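Local coordinates for protein CzcP cation efflux P1-ATPase (Ralstonia metallidurans, PDB 4U9R) that probably exports zinc, cadmium and cobalt ions across the cell membrane at the expense of ATP, here represented by its N-terminal metal-binding extension, at residues Leu52-His62 with Ile74-Ile83; Ser101-Leu110 with Ser140-Asp150. All coordinates share one frame; numbering follows the deposited sequence.

How the contacts relate
Contact 1 and contact 2 lie in two separate three-stranded antiparallel sheets of the same N-terminal extension. Both sheets have the strand order 1-3-2. Contact 1 joins a central strand to an edge strand that carries the metal-binding His-62. Contact 2 likewise joins a central strand to an edge strand. Helix 85-102 follows strand 73-78 and leads into strand 103-109, so the contacts come in series along the chain. Their centres are about 31 Å apart, and their nearest atoms about 12 Å. Each contact supplies ligands to its own cadmium ion, and the two ions lie about 22 Å apart. The bound phosphine tripropanoic acid sits at the contact 1 site.

Contact 1 (Leu52-His62 with Ile74-Ile83); sequences LRGKEGVEAAH and ICVHYDPAAI. With CD (cadmium ion), chain C; TCE (3,3',3''-phosphanetriyltripropanoic acid), chain D.
Strands 58-62 and 74-78 run antiparallel, their axes 4.5 Å apart at the closest point. His-62 and Cys-75 form a hydrogen-bonded pair, with Cys-75 N donating to His-62 O and His-62 N to Cys-75 O. Towards the other end Glu-59 and Ala-60 both face His-77, which makes a classic beta bulge. The carbonyl oxygen of His-77 takes two N-H groups from the same face of its plane: Glu-59 N at 2.7 Å and Ala-60 N at 3.2 Å.

His-62, Cys-75 and His-77 project from one face of the sheet and close on a cadmium ion. His-62 NE2 and His-77 NE2 each bind the metal at 2.2 Å, and Cys-75 SG at 2.5 Å. The His-62 ring starts between its backbone N and carbonyl carbon (chi1 62°), which swings it over Cys-75 CB. The two imidazole planes are turned 74° from each other. Ala-60 CB lies over one face of the His-77 ring, 4.2 Å from its centroid. The phosphorus P of the bound phosphine lies 2.7 Å from the cadmium CD, consistent with a fourth ligand. Lys-25, Arg-27 and Lys-64 complete the pocket of this acid.

On the other face Val-76 CG2 meets Leu-52 CD1 at 4.2 Å and Ala-61 CB. Val-92 and Leu-49 of the covering helices extend this apolar layer. The pairing is that of a bulged beta hairpin in a ferredoxin-like domain, carrying a His-Cys-His metal site.

Contact 2 (Ser101-Leu110 with Ser140-Asp150); sequences SRFGHVLWQL and SGIARVEFDND. With CD (cadmium ion), chain B.
Arg-102 NH1 is held by two carboxylates, Asp-150 OD2 at 2.7 Å and Asp-148 OD1 at 3.0 Å. This salt-bridge network ties the end of helix 85-102 to the end of strand 142-148, in the second three-stranded sheet of this ferredoxin-like extension. Asp-150 OD2 comes in at the edge of the guanidinium. The Asp-148 carboxylate lies over its face instead, with the planes 79° apart, so that pair is held by charge alone. Asp-148 OD1 also accepts from Asp-150 N, closing an Asx turn.

Strands 103-109 and 142-148 pair antiparallel, the first at the edge of the sheet and the second at its centre. The pairing is sound at Gly-104 with Phe-147 and at Trp-108 with Ala-143. Between them it is looser, and the bond from Val-145 N to Val-106 O is weak. The Phe-147 ring lies flat over Gly-104, whose CA is 3.8 Å from the ring centroid. A chi1 of 54° folds the ring back across the neighbouring strand.

On the opposite face of the sheet His-105 and Glu-146 lie side by side and share a cadmium ion. His-105 NE2 binds the cadmium ion at 2.2 Å. Glu-146 binds the cadmium ion through both oxygens, and the bond from OE2, 2.1 Å, is the shorter. The carboxylate and imidazole planes are nearly perpendicular. Asp-42 and Cys-44 complete the site, and Arg-47 hydrogen-bonds Glu-146 OE2.

Leu-107 CD1 packs on Ile-142 CG2 at 3.7 Å. Beyond it Gln-109 bends at chi2, and its NE2 reaches two carbonyls: Leu-110 O at 3.1 Å, and Ser-140 O, which lies in the plane of the amide at 2.9 Å.

Contact 1 (Leu52-His62 with Ile74-Ile83)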
loop_
_atom_site.group_PDB
_atom_site.type_symbol
_atom_site.label_atom_id
_atom_site.label_comp_id
_atom_site.label_asym_id
_atom_site.label_seq_id
_atom_site.Cartn_x
_atom_site.Cartn_y
_atom_site.Cartn_z
ATOM N N LEU A 52 4.455 0.687 -12.911
ATOM C CA LEU A 52 4.838 -0.304 -13.929
ATOM C C LEU A 52 4.260 -0.006 -15.282
ATOM O O LEU A 52 4.927 -0.253 -16.281
ATOM C CB LEU A 52 4.448 -1.698 -13.538
ATOM C CG LEU A 52 5.288 -2.272 -12.396
ATOM C CD1 LEU A 52 4.750 -3.646 -12.052
ATOM C CD2 LEU A 52 6.760 -2.352 -12.794
ATOM N N ARG A 53 3.021 0.514 -15.334
ATOM C CA ARG A 53 2.379 0.774 -16.608
ATOM C C ARG A 53 3.069 1.864 -17.436
ATOM O O ARG A 53 3.019 1.886 -18.686
ATOM C CB ARG A 53 0.906 1.122 -16.400
ATOM C CG ARG A 53 0.071 -0.068 -15.958
ATOM C CD ARG A 53 -1.420 0.230 -16.066
ATOM N NE ARG A 53 -2.217 -0.696 -15.276
ATOM C CZ ARG A 53 -2.760 -0.420 -14.090
ATOM N NH1 ARG A 53 -2.604 0.757 -13.506
ATOM N NH2 ARG A 53 -3.450 -1.348 -13.474
ATOM N N GLY A 54 3.728 2.750 -16.724
ATOM C CA GLY A 54 4.548 3.761 -17.313
ATOM C C GLY A 54 5.857 3.338 -17.933
ATOM O O GLY A 54 6.472 4.186 -18.580
ATOM N N LYS A 55 6.279 2.071 -17.775
ATOM C CA LYS A 55 7.596 1.612 -18.268
ATOM C C LYS A 55 7.500 0.972 -19.631
ATOM O O LYS A 55 6.604 0.166 -19.872
ATOM C CB LYS A 55 8.201 0.534 -17.360
ATOM C CG LYS A 55 8.270 0.885 -15.891
ATOM C CD LYS A 55 9.276 1.974 -15.682
ATOM C CE LYS A 55 9.424 2.311 -14.216
ATOM N NZ LYS A 55 10.348 3.469 -14.134
ATOM N N GLU A 56 8.463 1.259 -20.500
ATOM C CA GLU A 56 8.466 0.656 -21.829
ATOM C C GLU A 56 8.473 -0.900 -21.784
ATOM O O GLU A 56 9.081 -1.501 -20.933
ATOM C CB GLU A 56 9.642 1.202 -22.644
ATOM C CG GLU A 56 9.524 2.710 -22.969
ATOM C CD GLU A 56 8.204 3.073 -23.644
ATOM O OE1 GLU A 56 7.802 2.338 -24.564
ATOM O OE2 GLU A 56 7.552 4.069 -23.246
ATOM N N GLY A 57 7.745 -1.530 -22.690
ATOM C CA GLY A 57 7.670 -2.965 -22.730
ATOM C C GLY A 57 6.518 -3.595 -21.967
ATOM O O GLY A 57 6.186 -4.737 -22.232
ATOM N N VAL A 58 5.922 -2.874 -21.013
ATOM C CA VAL A 58 4.771 -3.375 -20.295
ATOM C C VAL A 58 3.545 -3.222 -21.157
ATOM O O VAL A 58 3.165 -2.101 -21.562
ATOM C CB VAL A 58 4.591 -2.658 -18.955
ATOM C CG1 VAL A 58 3.326 -3.100 -18.233
ATOM C CG2 VAL A 58 5.794 -2.906 -18.089
ATOM N N GLU A 59 2.893 -4.341 -21.404
ATOM C CA GLU A 59 1.659 -4.370 -22.167
ATOM C C GLU A 59 0.437 -4.322 -21.273
ATOM O O GLU A 59 -0.645 -3.879 -21.678
ATOM C CB GLU A 59 1.624 -5.635 -23.044
ATOM C CG GLU A 59 2.666 -5.627 -24.149
ATOM C CD GLU A 59 2.334 -4.628 -25.256
ATOM O OE1 GLU A 59 1.149 -4.561 -25.652
ATOM O OE2 GLU A 59 3.254 -3.902 -25.724
ATOM N N ALA A 60 0.600 -4.785 -20.051
ATOM C CA ALA A 60 -0.435 -4.649 -19.054
ATOM C C ALA A 60 0.090 -5.029 -17.704
ATOM O O ALA A 60 1.122 -5.725 -17.552
ATOM C CB ALA A 60 -1.628 -5.539 -19.391
ATOM N N ALA A 61 -0.631 -4.575 -16.713
ATOM C CA ALA A 61 -0.366 -4.932 -15.365
ATOM C C ALA A 61 -1.670 -4.826 -14.583
ATOM O O ALA A 61 -2.426 -3.845 -14.735
ATOM C CB ALA A 61 0.704 -4.006 -14.796
ATOM N N HIS A 62 -1.947 -5.832 -13.756
ATOM C CA HIS A 62 -3.206 -5.868 -13.019
ATOM C C HIS A 62 -3.122 -6.884 -11.887
ATOM O O HIS A 62 -2.180 -7.733 -11.815
ATOM C CB HIS A 62 -4.392 -6.175 -13.970
ATOM C CG HIS A 62 -4.306 -7.513 -14.641
ATOM N ND1 HIS A 62 -5.090 -8.583 -14.271
ATOM C CD2 HIS A 62 -3.501 -7.965 -15.633
ATOM C CE1 HIS A 62 -4.784 -9.628 -15.020
ATOM N NE2 HIS A 62 -3.828 -9.279 -15.858
ATOM N N ILE A 74 0.057 -10.089 -8.648
ATOM C CA ILE A 74 0.067 -9.185 -9.791
ATOM C C ILE A 74 0.501 -9.966 -10.974
ATOM O O ILE A 74 1.383 -10.826 -10.873
ATOM C CB ILE A 74 0.921 -7.920 -9.629
ATOM C CG1 ILE A 74 2.367 -8.227 -9.385
ATOM C CG2 ILE A 74 0.403 -7.082 -8.457
ATOM C CD1 ILE A 74 3.209 -7.046 -9.802
ATOM N N CYS A 75 -0.128 -9.647 -12.088
ATOM C CA CYS A 75 0.155 -10.239 -13.323
ATOM C C CYS A 75 0.593 -9.115 -14.246
ATOM O O CYS A 75 -0.079 -8.090 -14.375
ATOM C CB CYS A 75 -1.087 -10.985 -13.810
ATOM S SG CYS A 75 -0.855 -11.845 -15.379
ATOM N N VAL A 76 1.739 -9.314 -14.897
ATOM C CA VAL A 76 2.300 -8.343 -15.780
ATOM C C VAL A 76 2.489 -8.999 -17.127
ATOM O O VAL A 76 3.083 -10.051 -17.216
ATOM C CB VAL A 76 3.666 -7.863 -15.256
ATOM C CG1 VAL A 76 4.324 -6.876 -16.211
ATOM C CG2 VAL A 76 3.521 -7.171 -13.918
ATOM N N HIS A 77 1.971 -8.362 -18.169
ATOM C CA HIS A 77 2.130 -8.801 -19.504
ATOM C C HIS A 77 3.204 -7.930 -20.160
ATOM O O HIS A 77 3.211 -6.704 -20.035
ATOM C CB HIS A 77 0.831 -8.627 -20.291
ATOM C CG HIS A 77 -0.379 -9.280 -19.673
ATOM N ND1 HIS A 77 -1.551 -9.432 -20.387
ATOM C CD2 HIS A 77 -0.645 -9.751 -18.425
ATOM C CE1 HIS A 77 -2.465 -10.015 -19.629
ATOM N NE2 HIS A 77 -1.942 -10.242 -18.439
ATOM N N TYR A 78 4.121 -8.574 -20.854
ATOM C CA TYR A 78 5.168 -7.880 -21.520
ATOM C C TYR A 78 5.385 -8.442 -22.939
ATOM O O TYR A 78 4.978 -9.580 -23.280
ATOM C CB TYR A 78 6.439 -7.932 -20.678
ATOM C CG TYR A 78 7.035 -9.307 -20.561
ATOM C CD1 TYR A 78 6.524 -10.223 -19.639
ATOM C CD2 TYR A 78 8.104 -9.703 -21.384
ATOM C CE1 TYR A 78 7.055 -11.491 -19.534
ATOM C CE2 TYR A 78 8.645 -10.978 -21.281
ATOM C CZ TYR A 78 8.095 -11.862 -20.345
ATOM O OH TYR A 78 8.570 -13.110 -20.202
ATOM N N ASP A 79 6.014 -7.605 -23.747
ATOM C CA ASP A 79 6.462 -7.922 -25.101
ATOM C C ASP A 79 7.917 -8.372 -25.034
ATOM O O ASP A 79 8.818 -7.546 -24.849
ATOM C CB ASP A 79 6.364 -6.632 -25.932
ATOM C CG ASP A 79 6.809 -6.811 -27.372
ATOM O OD1 ASP A 79 7.234 -7.928 -27.754
ATOM O OD2 ASP A 79 6.717 -5.814 -28.118
ATOM N N PRO A 80 8.173 -9.673 -25.189
ATOM C CA PRO A 80 9.551 -10.087 -25.083
ATOM C C PRO A 80 10.500 -9.583 -26.205
ATOM O O PRO A 80 11.680 -9.898 -26.155
ATOM C CB PRO A 80 9.459 -11.621 -25.097
ATOM C CG PRO A 80 8.216 -11.921 -25.838
ATOM C CD PRO A 80 7.287 -10.780 -25.598
ATOM N N ALA A 81 10.015 -8.830 -27.193
ATOM C CA ALA A 81 10.917 -8.233 -28.182
ATOM C C ALA A 81 11.457 -6.916 -27.661
ATOM O O ALA A 81 12.532 -6.489 -28.045
ATOM C CB ALA A 81 10.205 -8.025 -29.516
ATOM N N ALA A 82 10.702 -6.291 -26.762
ATOM C CA ALA A 82 11.052 -5.013 -26.170
ATOM C C ALA A 82 11.802 -5.140 -24.851
ATOM O O ALA A 82 12.496 -4.201 -24.442
ATOM C CB ALA A 82 9.783 -4.198 -25.969
ATOM N N ILE A 83 11.644 -6.260 -24.145
ATOM C CA ILE A 83 12.267 -6.394 -22.819
ATOM C C ILE A 83 12.415 -7.846 -22.453
ATOM O O ILE A 83 11.544 -8.658 -22.771
ATOM C CB ILE A 83 11.429 -5.634 -21.770
ATOM C CG1 ILE A 83 12.158 -5.532 -20.433
ATOM C CG2 ILE A 83 10.042 -6.257 -21.598
ATOM C CD1 ILE A 83 11.617 -4.399 -19.591
HETATM CD CD CD C . -2.866 -11.104 -16.679
HETATM O O16 TCE D . -6.725 -17.655 -16.523
HETATM C C14 TCE D . -5.643 -17.118 -16.196
HETATM O O15 TCE D . -4.564 -17.736 -16.056
HETATM C C5 TCE D . -5.631 -15.620 -15.954
HETATM C C2 TCE D . -4.984 -14.832 -17.067
HETATM P P TCE D . -4.784 -13.036 -16.750
HETATM C C3 TCE D . -6.431 -12.530 -16.122
HETATM C C6 TCE D . -6.944 -11.339 -16.917
HETATM C C8 TCE D . -8.417 -11.431 -17.266
HETATM O O10 TCE D . -9.132 -10.431 -17.031
HETATM O O9 TCE D . -8.840 -12.498 -17.768
HETATM C C1 TCE D . -4.727 -12.310 -18.435
HETATM C C4 TCE D . -5.935 -12.847 -19.198
HETATM C C11 TCE D . -6.478 -11.882 -20.234
HETATM O O12 TCE D . -5.665 -11.332 -21.013
HETATM O O13 TCE D . -7.714 -11.685 -20.253
#

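Contact 2 (Ser101-Leu110 with Ser140-Asp150)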
loop_
_atom_site.group_PDB
_atom_site.type_symbol
_atom_site.label_atom_id
_atom_site.label_comp_id
_atom_site.label_asym_id
_atom_site.label_seq_id
_atom_site.Cartn_x
_atom_site.Cartn_y
_atom_site.Cartn_z
ATOM N N SER A 101 9.555 0.164 1.043
ATOM C CA SER A 101 10.442 0.772 2.029
ATOM C C SER A 101 9.998 2.189 2.372
ATOM O O SER A 101 10.271 2.695 3.458
ATOM C CB SER A 101 11.848 0.830 1.485
ATOM O OG SER A 101 11.986 1.878 0.541
ATOM N N ARG A 102 9.327 2.821 1.413
ATOM C CA ARG A 102 8.988 4.214 1.501
ATOM C C ARG A 102 7.702 4.460 2.270
ATOM O O ARG A 102 7.627 5.451 2.982
ATOM C CB ARG A 102 8.905 4.834 0.105
ATOM C CG ARG A 102 8.489 6.292 0.121
ATOM C CD ARG A 102 9.088 7.068 -1.038
ATOM N NE ARG A 102 8.617 8.450 -1.050
ATOM C CZ ARG A 102 9.002 9.389 -0.189
ATOM N NH1 ARG A 102 9.880 9.116 0.777
ATOM N NH2 ARG A 102 8.503 10.615 -0.293
ATOM N N PHE A 103 6.707 3.576 2.132
ATOM C CA PHE A 103 5.387 3.778 2.745
ATOM C C PHE A 103 5.066 2.825 3.856
ATOM O O PHE A 103 5.026 1.612 3.644
ATOM C CB PHE A 103 4.271 3.685 1.708
ATOM C CG PHE A 103 4.408 4.687 0.624
ATOM C CD1 PHE A 103 3.956 5.977 0.803
ATOM C CD2 PHE A 103 5.035 4.352 -0.570
ATOM C CE1 PHE A 103 4.116 6.924 -0.196
ATOM C CE2 PHE A 103 5.182 5.285 -1.568
ATOM C CZ PHE A 103 4.729 6.575 -1.383
ATOM N N GLY A 104 4.782 3.400 5.030
ATOM C CA GLY A 104 4.437 2.646 6.222
ATOM C C GLY A 104 2.942 2.555 6.395
ATOM O O GLY A 104 2.188 3.325 5.797
ATOM N N HIS A 105 2.519 1.583 7.195
ATOM C CA HIS A 105 1.123 1.425 7.586
ATOM C C HIS A 105 1.034 0.940 9.031
ATOM O O HIS A 105 1.801 0.074 9.455
ATOM C CB HIS A 105 0.413 0.412 6.704
ATOM C CG HIS A 105 0.968 0.335 5.323
ATOM N ND1 HIS A 105 2.032 -0.479 5.001
ATOM C CD2 HIS A 105 0.631 0.989 4.189
ATOM C CE1 HIS A 105 2.324 -0.326 3.726
ATOM N NE2 HIS A 105 1.489 0.558 3.212
ATOM N N VAL A 106 0.105 1.523 9.780
ATOM C CA VAL A 106 -0.377 0.925 11.016
ATOM C C VAL A 106 -1.893 0.839 10.939
ATOM O O VAL A 106 -2.549 1.683 10.335
ATOM C CB VAL A 106 0.046 1.693 12.290
ATOM C CG1 VAL A 106 1.536 1.545 12.536
ATOM C CG2 VAL A 106 -0.351 3.159 12.222
ATOM N N LEU A 107 -2.426 -0.226 11.515
ATOM C CA LEU A 107 -3.860 -0.401 11.670
ATOM C C LEU A 107 -4.095 -0.631 13.173
ATOM O O LEU A 107 -3.906 -1.747 13.687
ATOM C CB LEU A 107 -4.361 -1.576 10.820
ATOM C CG LEU A 107 -5.878 -1.773 10.767
ATOM C CD1 LEU A 107 -6.539 -0.667 9.968
ATOM C CD2 LEU A 107 -6.213 -3.141 10.181
ATOM N N TRP A 108 -4.460 0.443 13.873
ATOM C CA TRP A 108 -4.586 0.406 15.324
ATOM C C TRP A 108 -6.025 0.494 15.772
ATOM O O TRP A 108 -6.827 1.218 15.165
ATOM C CB TRP A 108 -3.805 1.545 15.966
ATOM C CG TRP A 108 -2.357 1.320 15.978
ATOM C CD1 TRP A 108 -1.709 0.117 16.083
ATOM C CD2 TRP A 108 -1.346 2.316 15.901
ATOM N NE1 TRP A 108 -0.351 0.310 16.065
ATOM C CE2 TRP A 108 -0.100 1.653 15.959
ATOM C CE3 TRP A 108 -1.365 3.704 15.783
ATOM C CZ2 TRP A 108 1.119 2.338 15.911
ATOM C CZ3 TRP A 108 -0.147 4.381 15.725
ATOM C CH2 TRP A 108 1.072 3.695 15.788
ATOM N N GLN A 109 -6.312 -0.269 16.833
ATOM C CA GLN A 109 -7.556 -0.197 17.606
ATOM C C GLN A 109 -7.365 0.846 18.715
ATOM O O GLN A 109 -6.685 0.589 19.717
ATOM C CB GLN A 109 -7.889 -1.578 18.202
ATOM C CG GLN A 109 -9.078 -1.621 19.162
ATOM C CD GLN A 109 -10.396 -1.277 18.491
ATOM O OE1 GLN A 109 -11.050 -2.137 17.899
ATOM N NE2 GLN A 109 -10.803 -0.014 18.592
ATOM N N LEU A 110 -7.926 2.039 18.508
ATOM C CA LEU A 110 -7.826 3.103 19.508
ATOM C C LEU A 110 -8.773 2.854 20.679
ATOM O O LEU A 110 -9.815 2.215 20.542
ATOM C CB LEU A 110 -8.111 4.472 18.881
ATOM C CG LEU A 110 -7.177 4.924 17.747
ATOM C CD1 LEU A 110 -7.564 6.319 17.271
ATOM C CD2 LEU A 110 -5.714 4.896 18.172
ATOM N N SER A 140 -16.121 2.589 15.976
ATOM C CA SER A 140 -15.457 1.603 16.833
ATOM C C SER A 140 -13.954 1.864 16.914
ATOM O O SER A 140 -13.216 1.129 17.572
ATOM C CB SER A 140 -15.737 0.170 16.370
ATOM O OG SER A 140 -14.748 -0.724 16.848
ATOM N N GLY A 141 -13.517 2.928 16.250
ATOM C CA GLY A 141 -12.183 3.470 16.414
ATOM C C GLY A 141 -11.024 2.631 15.910
ATOM O O GLY A 141 -9.979 2.538 16.576
ATOM N N ILE A 142 -11.215 2.001 14.745
ATOM C CA ILE A 142 -10.112 1.356 14.015
ATOM C C ILE A 142 -9.519 2.371 13.040
ATOM O O ILE A 142 -10.193 2.815 12.105
ATOM C CB ILE A 142 -10.559 0.095 13.252
ATOM C CG1 ILE A 142 -10.881 -1.039 14.232
ATOM C CG2 ILE A 142 -9.476 -0.351 12.269
ATOM C CD1 ILE A 142 -9.658 -1.744 14.788
ATOM N N ALA A 143 -8.259 2.736 13.280
ATOM C CA ALA A 143 -7.560 3.732 12.465
ATOM C C ALA A 143 -6.713 3.049 11.381
ATOM O O ALA A 143 -5.805 2.283 11.702
ATOM C CB ALA A 143 -6.681 4.617 13.347
ATOM N N ARG A 144 -7.023 3.353 10.116
ATOM C CA ARG A 144 -6.302 2.850 8.932
ATOM C C ARG A 144 -5.492 3.993 8.317
ATOM O O ARG A 144 -6.043 4.819 7.596
ATOM C CB ARG A 144 -7.312 2.323 7.901
ATOM C CG ARG A 144 -6.746 2.003 6.515
ATOM C CD ARG A 144 -7.840 1.916 5.453
ATOM N NE ARG A 144 -7.371 1.200 4.272
ATOM C CZ ARG A 144 -7.200 -0.121 4.207
ATOM N NH1 ARG A 144 -7.464 -0.894 5.254
ATOM N NH2 ARG A 144 -6.759 -0.682 3.088
ATOM N N VAL A 145 -4.192 4.031 8.585
ATOM C CA VAL A 145 -3.340 5.140 8.128
ATOM C C VAL A 145 -2.240 4.642 7.165
ATOM O O VAL A 145 -1.894 3.450 7.141
ATOM C CB VAL A 145 -2.743 5.919 9.336
ATOM C CG1 VAL A 145 -1.819 5.044 10.160
ATOM C CG2 VAL A 145 -2.006 7.175 8.908
ATOM N N GLU A 146 -1.735 5.558 6.346
ATOM C CA GLU A 146 -0.604 5.287 5.473
ATOM C C GLU A 146 0.307 6.484 5.532
ATOM O O GLU A 146 -0.175 7.615 5.481
ATOM C CB GLU A 146 -1.088 5.052 4.049
ATOM C CG GLU A 146 0.031 4.930 3.011
ATOM C CD GLU A 146 -0.247 3.853 1.987
ATOM O OE1 GLU A 146 -1.362 3.306 1.979
ATOM O OE2 GLU A 146 0.670 3.541 1.209
ATOM N N PHE A 147 1.612 6.253 5.646
ATOM C CA PHE A 147 2.540 7.349 5.880
ATOM C C PHE A 147 3.907 7.245 5.207
ATOM O O PHE A 147 4.384 6.161 4.892
ATOM C CB PHE A 147 2.736 7.556 7.389
ATOM C CG PHE A 147 3.147 6.321 8.134
ATOM C CD1 PHE A 147 2.204 5.391 8.517
ATOM C CD2 PHE A 147 4.469 6.111 8.488
ATOM C CE1 PHE A 147 2.572 4.262 9.221
ATOM C CE2 PHE A 147 4.856 4.978 9.187
ATOM C CZ PHE A 147 3.903 4.050 9.556
ATOM N N ASP A 148 4.527 8.414 5.038
ATOM C CA ASP A 148 5.824 8.571 4.405
ATOM C C ASP A 148 6.941 8.394 5.444
ATOM O O ASP A 148 7.198 9.282 6.257
ATOM C CB ASP A 148 5.894 9.953 3.725
ATOM C CG ASP A 148 7.258 10.256 3.106
ATOM O OD1 ASP A 148 8.214 9.474 3.290
ATOM O OD2 ASP A 148 7.368 11.306 2.439
ATOM N N ASN A 149 7.606 7.240 5.380
ATOM C CA ASN A 149 8.656 6.847 6.322
ATOM C C ASN A 149 9.873 7.766 6.406
ATOM O O ASN A 149 10.686 7.616 7.320
ATOM C CB ASN A 149 9.159 5.439 5.979
ATOM C CG ASN A 149 8.210 4.349 6.422
ATOM O OD1 ASN A 149 7.410 4.536 7.334
ATOM N ND2 ASN A 149 8.314 3.185 5.788
ATOM N N ASP A 150 10.038 8.664 5.439
ATOM C CA ASP A 150 11.150 9.610 5.468
ATOM C C ASP A 150 10.768 10.881 6.228
ATOM O O ASP A 150 11.646 11.632 6.662
ATOM C CB ASP A 150 11.633 9.950 4.044
ATOM C CG ASP A 150 12.340 8.775 3.356
ATOM O OD1 ASP A 150 13.137 8.067 4.014
ATOM O OD2 ASP A 150 12.104 8.568 2.148
HETATM CD CD CD B . 0.455 1.444 1.463
#